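Side-chain contacts in glutathione S-transferase-3 (Necator americanus, PDB 3W8S), which probably catalyses the conjugation of glutathione to electrophilic substrates with loss of a halide, as a sigma-class glutathione S-transferase: residues L51-L54 / K59-A62; A15-Q20 / L160-S165. All coordinates share one frame; numbering follows the deposited sequence.

Contact 1 of 2, residues L51-L54 / K59-A62; sequences LPVL and KKLA. With GSH (glutathione), chain B.
Val53 lays its CG1 methyl over the aliphatic base of Lys60, CG1 to CB 4.0 Å, and over the carbonyl oxygen of Leu61. With CG1 anti to the backbone N (chi1 171°), the other methyl, CG2, is left to face Ala62 CB more loosely at 4.4 Å. Residues 53-54 and 59-62 belong to the antiparallel arms of the hairpin of strands 53-56 and 59-62, the latter an outermost strand of the chain's sheet; Leu51 and Pro52 lie in the loop before it. Leu54 and Leu61 form a hydrogen-bonded pair: Leu54 N gives its hydrogen to Leu61 O at 2.7 Å and Leu61 N returns one to Leu54 O at 2.8 Å. A longer CA-H...O contact from Val53 CA also reaches Leu61 O. On the face carrying Leu54, that side chain packs against Phe22 and against Ile67, Phe70 and Val71 of helix 64-75, while Leu61 packs on Ala86 of the second subunit. The peptide bond before Pro52 is cis, a hallmark of the thioredoxin fold, and Leu51 just before it pairs with glutathione as a strand would, as in other GSTs: Leu51 N donates to GSH O2 at 2.9 Å, and GSH N2 donates to Leu51 O at 2.8 Å. The ligand's cysteinyl unit is thus gripped at both ends, consistent with recognition of its peptide shape through main-chain atoms of Leu51.

Contact 2 of 2, residues A15-Q20 / L160-S165; sequences AEIIRQ and LAECAS
Glu162 reaches from helix 155-170 of the all-helical C-terminal domain to Glu16, Ile17 and Gln20 on the first helix of the thioredoxin-like N-terminal domain, spanning 11.2 Å between the segment axes, whose directions differ by 125°. Apolar contact is slight: Ile17 CD1 rests on Glu162 CB at 3.8 Å, the two side chains running past each other in opposite directions. Hydrogen bonding centres on the Gln20 amide. Its NE2 donates to Glu162 OE1 at 2.9 Å and to Glu16 OE2 at 3.0 Å, so both carboxylates help fix its rotation. Glu162 holds CG opposite its own N and bends at chi2 (78°), bringing its carboxylate to that amide. Among the charged groups, Glu16 OE2 and Glu162 OE2 lie 4.5 Å apart, but Arg201 forms salt bridges with both and probably offsets their repulsion; Arg189 bridges Glu162 OE1, and Trp197 NE1 is hydrogen-bonded to Glu16 OE2. Glu16 OE1 makes a salt bridge with Arg19 NH1 in its own helix, and Arg19 is bridged to Asp31. The two Gln20 bonds differ in approach: NE2 uses the anti lone pair of Glu16 OE2, but meets Glu162 OE1 from above the carboxylate plane, 72° out of it.

In the fold
From the N terminus, the chain runs through strand 4-9 into helix 16-25, which carries the first half of contact 2, then through strand 30-34 to the glutathione-binding loop and the hairpin of contact 1. Contact 1 closes a short loop, with four residues between its segments. Contact 2 closes a long one of 139 residues and encloses contact 1 entirely, since 160-165 follows only after helices 82-101, 103-109 and 117-143. Contact 1 completes one edge of the N-terminal sheet; contact 2 ties that domain to the C-terminal one. Their centres are about 18 Å apart, yet they meet where Pro52 packs on Ala15 and Ile18, joining hairpin to helix.

Contact 1 of 2, residues L51-L54 / K59-A62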
ATOM      1  N   LEU A  51      14.996   1.204  -0.812  1.00 10.95           N
ATOM      2  CA  LEU A  51      14.917   2.235   0.228  1.00  9.70           C
ATOM      3  C   LEU A  51      13.591   2.897   0.046  1.00  9.51           C
ATOM      4  O   LEU A  51      13.087   2.923  -1.076  1.00  9.55           O
ATOM      5  CB  LEU A  51      16.113   3.199   0.064  1.00  9.68           C
ATOM      6  CG  LEU A  51      17.500   2.569   0.289  1.00  8.99           C
ATOM      7  CD1 LEU A  51      18.554   3.652  -0.009  1.00  7.88           C
ATOM      8  CD2 LEU A  51      17.679   1.991   1.699  1.00  7.68           C
ATOM      9  N   PRO A  52      13.005   3.490   1.120  1.00  8.85           N
ATOM     10  CA  PRO A  52      13.657   3.699   2.436  1.00  9.36           C
ATOM     11  C   PRO A  52      13.600   2.470   3.365  1.00  9.59           C
ATOM     12  O   PRO A  52      12.709   1.602   3.217  1.00  9.01           O
ATOM     13  CB  PRO A  52      12.799   4.834   3.108  1.00  9.46           C
ATOM     14  CG  PRO A  52      11.447   4.680   2.430  1.00  8.82           C
ATOM     15  CD  PRO A  52      11.758   4.267   0.980  1.00  8.27           C
ATOM     16  N   VAL A  53      14.507   2.457   4.346  1.00  8.61           N
ATOM     17  CA  VAL A  53      14.482   1.464   5.419  1.00  9.19           C
ATOM     18  C   VAL A  53      14.631   2.211   6.758  1.00 10.05           C
ATOM     19  O   VAL A  53      15.498   3.065   6.921  1.00 10.32           O
ATOM     20  CB  VAL A  53      15.611   0.426   5.281  1.00  8.86           C
ATOM     21  CG1 VAL A  53      15.709  -0.486   6.550  1.00  8.98           C
ATOM     22  CG2 VAL A  53      15.369  -0.454   4.044  1.00  8.50           C
ATOM     23  N   LEU A  54      13.794   1.836   7.730  1.00 10.30           N
ATOM     24  CA  LEU A  54      13.929   2.387   9.057  1.00 11.54           C
ATOM     25  C   LEU A  54      14.613   1.308   9.927  1.00 12.92           C
ATOM     26  O   LEU A  54      14.261   0.141   9.852  1.00 14.59           O
ATOM     27  CB  LEU A  54      12.537   2.707   9.676  1.00 11.54           C
ATOM     28  CG  LEU A  54      12.551   3.421  11.059  1.00 13.01           C
ATOM     29  CD1 LEU A  54      12.893   4.875  10.861  1.00 14.81           C
ATOM     30  CD2 LEU A  54      11.150   3.364  11.747  1.00 13.83           C
ATOM     31  N   LYS A  59      16.592  -3.032  14.607  1.00 16.20           N
ATOM     32  CA  LYS A  59      15.679  -3.899  13.821  1.00 16.67           C
ATOM     33  C   LYS A  59      15.272  -3.195  12.513  1.00 15.76           C
ATOM     34  O   LYS A  59      14.801  -2.058  12.575  1.00 15.19           O
ATOM     35  CB  LYS A  59      14.419  -4.176  14.647  1.00 17.75           C
ATOM     36  CG  LYS A  59      14.676  -4.926  15.971  1.00 22.07           C
ATOM     37  CD  LYS A  59      13.366  -5.107  16.770  1.00 23.30           C
ATOM     38  CE  LYS A  59      12.775  -3.783  17.303  1.00 24.07           C
ATOM     39  NZ  LYS A  59      11.552  -4.032  18.120  1.00 26.72           N
ATOM     40  N   LYS A  60      15.395  -3.871  11.360  1.00 14.99           N
ATOM     41  CA  LYS A  60      15.083  -3.219  10.093  1.00 15.56           C
ATOM     42  C   LYS A  60      13.622  -3.377   9.669  1.00 13.55           C
ATOM     43  O   LYS A  60      13.085  -4.482   9.697  1.00 14.47           O
ATOM     44  CB  LYS A  60      15.970  -3.710   8.958  1.00 16.15           C
ATOM     45  CG  LYS A  60      17.478  -3.441   9.225  1.00 24.04           C
ATOM     46  CD  LYS A  60      18.244  -3.573   7.912  1.00 32.72           C
ATOM     47  CE  LYS A  60      19.686  -3.092   8.019  1.00 37.61           C
ATOM     48  NZ  LYS A  60      20.470  -4.321   8.352  1.00 35.88           N
ATOM     49  N   LEU A  61      13.072  -2.281   9.160  1.00 12.28           N
ATOM     50  CA  LEU A  61      11.708  -2.232   8.616  1.00 10.16           C
ATOM     51  C   LEU A  61      11.802  -1.489   7.277  1.00 10.14           C
ATOM     52  O   LEU A  61      12.273  -0.329   7.198  1.00  9.81           O
ATOM     53  CB  LEU A  61      10.772  -1.525   9.582  1.00  9.45           C
ATOM     54  CG  LEU A  61       9.320  -1.175   9.117  1.00  9.55           C
ATOM     55  CD1 LEU A  61       8.509  -2.459   8.928  1.00  9.11           C
ATOM     56  CD2 LEU A  61       8.675  -0.186  10.116  1.00  8.74           C
ATOM     57  N   ALA A  62      11.309  -2.163   6.222  1.00  9.51           N
ATOM     58  CA  ALA A  62      11.220  -1.600   4.872  1.00  9.13           C
ATOM     59  C   ALA A  62       9.805  -1.133   4.567  1.00  8.82           C
ATOM     60  O   ALA A  62       8.860  -1.358   5.372  1.00  9.08           O
ATOM     61  CB  ALA A  62      11.630  -2.679   3.848  1.00  8.90           C
TER
HETATM   62  N1  GSH B 301       7.024   0.313  -2.387  0.50 16.61           N
HETATM   63  CA1 GSH B 301       8.369   0.738  -2.000  0.50 17.08           C
HETATM   64  C1  GSH B 301       8.248   1.788  -0.906  0.50 16.72           C
HETATM   65  O11 GSH B 301       9.142   1.926  -0.043  0.50 14.77           O
HETATM   66  O12 GSH B 301       7.215   2.493  -0.889  0.50 18.33           O
HETATM   67  CB1 GSH B 301       9.142   1.309  -3.200  0.50 16.66           C
HETATM   68  CG1 GSH B 301      10.623   1.501  -2.788  0.50 16.44           C
HETATM   69  CD1 GSH B 301      11.448   2.050  -3.960  0.50 18.13           C
HETATM   70  OE1 GSH B 301      10.948   2.268  -5.065  0.50 17.84           O
HETATM   71  N2  GSH B 301      12.754   2.242  -3.756  0.50 17.11           N
HETATM   72  CA2 GSH B 301      13.639   2.798  -4.754  0.50 17.71           C
HETATM   73  C2  GSH B 301      14.945   2.061  -4.694  0.50 18.67           C
HETATM   74  O2  GSH B 301      15.415   1.759  -3.601  0.50 17.03           O
HETATM   75  CB2 GSH B 301      13.877   4.282  -4.402  0.50 17.26           C
HETATM   76  SG2 GSH B 301      14.701   5.156  -5.740  0.50 19.00           S
HETATM   77  N3  GSH B 301      15.579   1.786  -5.850  0.50 19.34           N
HETATM   78  CA3 GSH B 301      16.927   1.253  -5.846  0.50 20.51           C
HETATM   79  C3  GSH B 301      16.926  -0.218  -6.224  0.50 22.41           C
HETATM   80  O31 GSH B 301      18.005  -0.836  -6.214  0.50 24.02           O
HETATM   81  O32 GSH B 301      15.858  -0.792  -6.521  0.50 23.87           O

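Contact 2 of 2, residues A15-Q20 / L160-S165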
ATOM      1  N   ALA A  15      10.877   8.935   1.173  1.00 12.89           N
ATOM      2  CA  ALA A  15      11.233   9.000   2.593  1.00  9.88           C
ATOM      3  C   ALA A  15      10.665  10.229   3.262  1.00  9.92           C
ATOM      4  O   ALA A  15      10.689  10.320   4.491  1.00  9.39           O
ATOM      5  CB  ALA A  15      12.754   9.023   2.758  1.00  9.46           C
ATOM      6  N   GLU A  16      10.260  11.239   2.492  1.00  9.76           N
ATOM      7  CA  GLU A  16      10.122  12.615   3.083  1.00 10.22           C
ATOM      8  C   GLU A  16       9.019  12.699   4.140  1.00 10.81           C
ATOM      9  O   GLU A  16       9.162  13.394   5.126  1.00 11.72           O
ATOM     10  CB  GLU A  16       9.812  13.593   1.937  1.00  9.91           C
ATOM     11  CG  GLU A  16       9.652  15.066   2.303  1.00  9.71           C
ATOM     12  CD  GLU A  16      10.796  15.659   3.144  1.00 11.13           C
ATOM     13  OE1 GLU A  16      11.941  15.198   3.082  1.00 10.26           O
ATOM     14  OE2 GLU A  16      10.509  16.663   3.858  1.00 12.00           O
ATOM     15  N   ILE A  17       7.892  11.993   3.938  1.00 10.52           N
ATOM     16  CA  ILE A  17       6.814  12.056   4.963  1.00 10.40           C
ATOM     17  C   ILE A  17       7.238  11.436   6.293  1.00  9.64           C
ATOM     18  O   ILE A  17       6.899  11.929   7.385  1.00  9.39           O
ATOM     19  CB  ILE A  17       5.490  11.397   4.477  1.00 10.81           C
ATOM     20  CG1 ILE A  17       4.926  12.166   3.264  1.00 11.71           C
ATOM     21  CG2 ILE A  17       4.446  11.357   5.594  1.00 10.41           C
ATOM     22  CD1 ILE A  17       5.133  13.671   3.115  1.00 12.73           C
ATOM     23  N   ILE A  18       8.004  10.348   6.203  1.00  9.43           N
ATOM     24  CA  ILE A  18       8.557   9.734   7.408  1.00  9.19           C
ATOM     25  C   ILE A  18       9.406  10.798   8.177  1.00  9.70           C
ATOM     26  O   ILE A  18       9.270  10.910   9.408  1.00  9.52           O
ATOM     27  CB  ILE A  18       9.439   8.521   7.066  1.00  9.19           C
ATOM     28  CG1 ILE A  18       8.566   7.371   6.444  1.00  9.50           C
ATOM     29  CG2 ILE A  18      10.183   8.001   8.307  1.00  9.85           C
ATOM     30  CD1 ILE A  18       9.374   6.493   5.468  1.00  9.11           C
ATOM     31  N   ARG A  19      10.271  11.552   7.469  1.00  9.28           N
ATOM     32  CA  ARG A  19      11.080  12.643   8.103  1.00  9.60           C
ATOM     33  C   ARG A  19      10.191  13.685   8.756  1.00  9.87           C
ATOM     34  O   ARG A  19      10.460  14.139   9.904  1.00  8.69           O
ATOM     35  CB  ARG A  19      11.913  13.330   7.011  1.00  9.20           C
ATOM     36  CG  ARG A  19      12.917  12.365   6.383  1.00  8.49           C
ATOM     37  CD  ARG A  19      13.883  13.173   5.546  1.00  8.82           C
ATOM     38  NE  ARG A  19      14.837  12.336   4.762  1.00  9.36           N
ATOM     39  CZ  ARG A  19      14.817  12.194   3.419  1.00 10.37           C
ATOM     40  NH1 ARG A  19      13.844  12.763   2.673  1.00 10.13           N
ATOM     41  NH2 ARG A  19      15.769  11.390   2.827  1.00 10.39           N
ATOM     42  N   GLN A  20       9.105  14.043   8.053  1.00 10.26           N
ATOM     43  CA  GLN A  20       8.197  15.072   8.607  1.00 10.73           C
ATOM     44  C   GLN A  20       7.438  14.583   9.853  1.00 11.57           C
ATOM     45  O   GLN A  20       7.105  15.407  10.743  1.00 11.00           O
ATOM     46  CB  GLN A  20       7.207  15.555   7.559  1.00 12.18           C
ATOM     47  CG  GLN A  20       7.943  16.191   6.395  1.00 11.68           C
ATOM     48  CD  GLN A  20       7.023  16.736   5.334  1.00 13.24           C
ATOM     49  OE1 GLN A  20       5.806  16.677   5.503  1.00 12.83           O
ATOM     50  NE2 GLN A  20       7.603  17.338   4.242  1.00 12.03           N
ATOM     51  N   LEU A 160      -0.575  14.452   1.107  1.00 11.13           N
ATOM     52  CA  LEU A 160      -1.325  15.248   0.131  1.00 11.77           C
ATOM     53  C   LEU A 160      -0.718  16.641   0.026  1.00 12.38           C
ATOM     54  O   LEU A 160      -0.399  17.079  -1.080  1.00 12.26           O
ATOM     55  CB  LEU A 160      -2.828  15.346   0.529  1.00 11.91           C
ATOM     56  CG  LEU A 160      -3.696  16.316  -0.286  1.00 13.40           C
ATOM     57  CD1 LEU A 160      -3.713  15.952  -1.796  1.00 11.94           C
ATOM     58  CD2 LEU A 160      -5.095  16.438   0.277  1.00 11.11           C
ATOM     59  N   ALA A 161      -0.490  17.323   1.164  1.00 11.79           N
ATOM     60  CA  ALA A 161       0.066  18.699   1.131  1.00 12.96           C
ATOM     61  C   ALA A 161       1.450  18.755   0.485  1.00 12.73           C
ATOM     62  O   ALA A 161       1.795  19.694  -0.241  1.00 13.68           O
ATOM     63  CB  ALA A 161       0.145  19.243   2.573  1.00 13.96           C
ATOM     64  N   GLU A 162       2.297  17.782   0.779  1.00 13.13           N
ATOM     65  CA  GLU A 162       3.664  17.796   0.247  1.00 13.83           C
ATOM     66  C   GLU A 162       3.642  17.611  -1.304  1.00 16.14           C
ATOM     67  O   GLU A 162       4.303  18.321  -2.065  1.00 17.71           O
ATOM     68  CB  GLU A 162       4.506  16.693   0.921  1.00 13.07           C
ATOM     69  CG  GLU A 162       5.911  16.602   0.328  1.00 14.20           C
ATOM     70  CD  GLU A 162       6.878  17.712   0.832  1.00 16.63           C
ATOM     71  OE1 GLU A 162       6.544  18.472   1.768  1.00 16.16           O
ATOM     72  OE2 GLU A 162       7.984  17.811   0.270  1.00 17.93           O
ATOM     73  N   CYS A 163       2.867  16.656  -1.748  1.00 16.79           N
ATOM     74  CA  CYS A 163       2.782  16.382  -3.139  1.00 18.89           C
ATOM     75  C   CYS A 163       2.096  17.547  -3.856  1.00 16.86           C
ATOM     76  O   CYS A 163       2.602  18.026  -4.846  1.00 16.69           O
ATOM     77  CB  CYS A 163       2.044  15.062  -3.292  1.00 24.44           C
ATOM     78  SG  CYS A 163       0.573  15.110  -4.335  1.00 44.50           S
ATOM     79  N   ALA A 164       1.001  18.071  -3.331  1.00 16.31           N
ATOM     80  CA  ALA A 164       0.362  19.265  -3.969  1.00 16.66           C
ATOM     81  C   ALA A 164       1.379  20.474  -3.979  1.00 17.94           C
ATOM     82  O   ALA A 164       1.596  21.102  -5.035  1.00 17.14           O
ATOM     83  CB  ALA A 164      -0.947  19.637  -3.225  1.00 15.57           C
ATOM     84  N   SER A 165       2.055  20.754  -2.843  1.00 15.76           N
ATOM     85  CA  SER A 165       2.939  21.925  -2.799  1.00 15.47           C
ATOM     86  C   SER A 165       4.125  21.767  -3.724  1.00 16.54           C
ATOM     87  O   SER A 165       4.528  22.719  -4.387  1.00 17.27           O
ATOM     88  CB  SER A 165       3.381  22.255  -1.376  1.00 15.04           C
ATOM     89  OG  SER A 165       2.188  22.462  -0.626  1.00 15.57           O
TER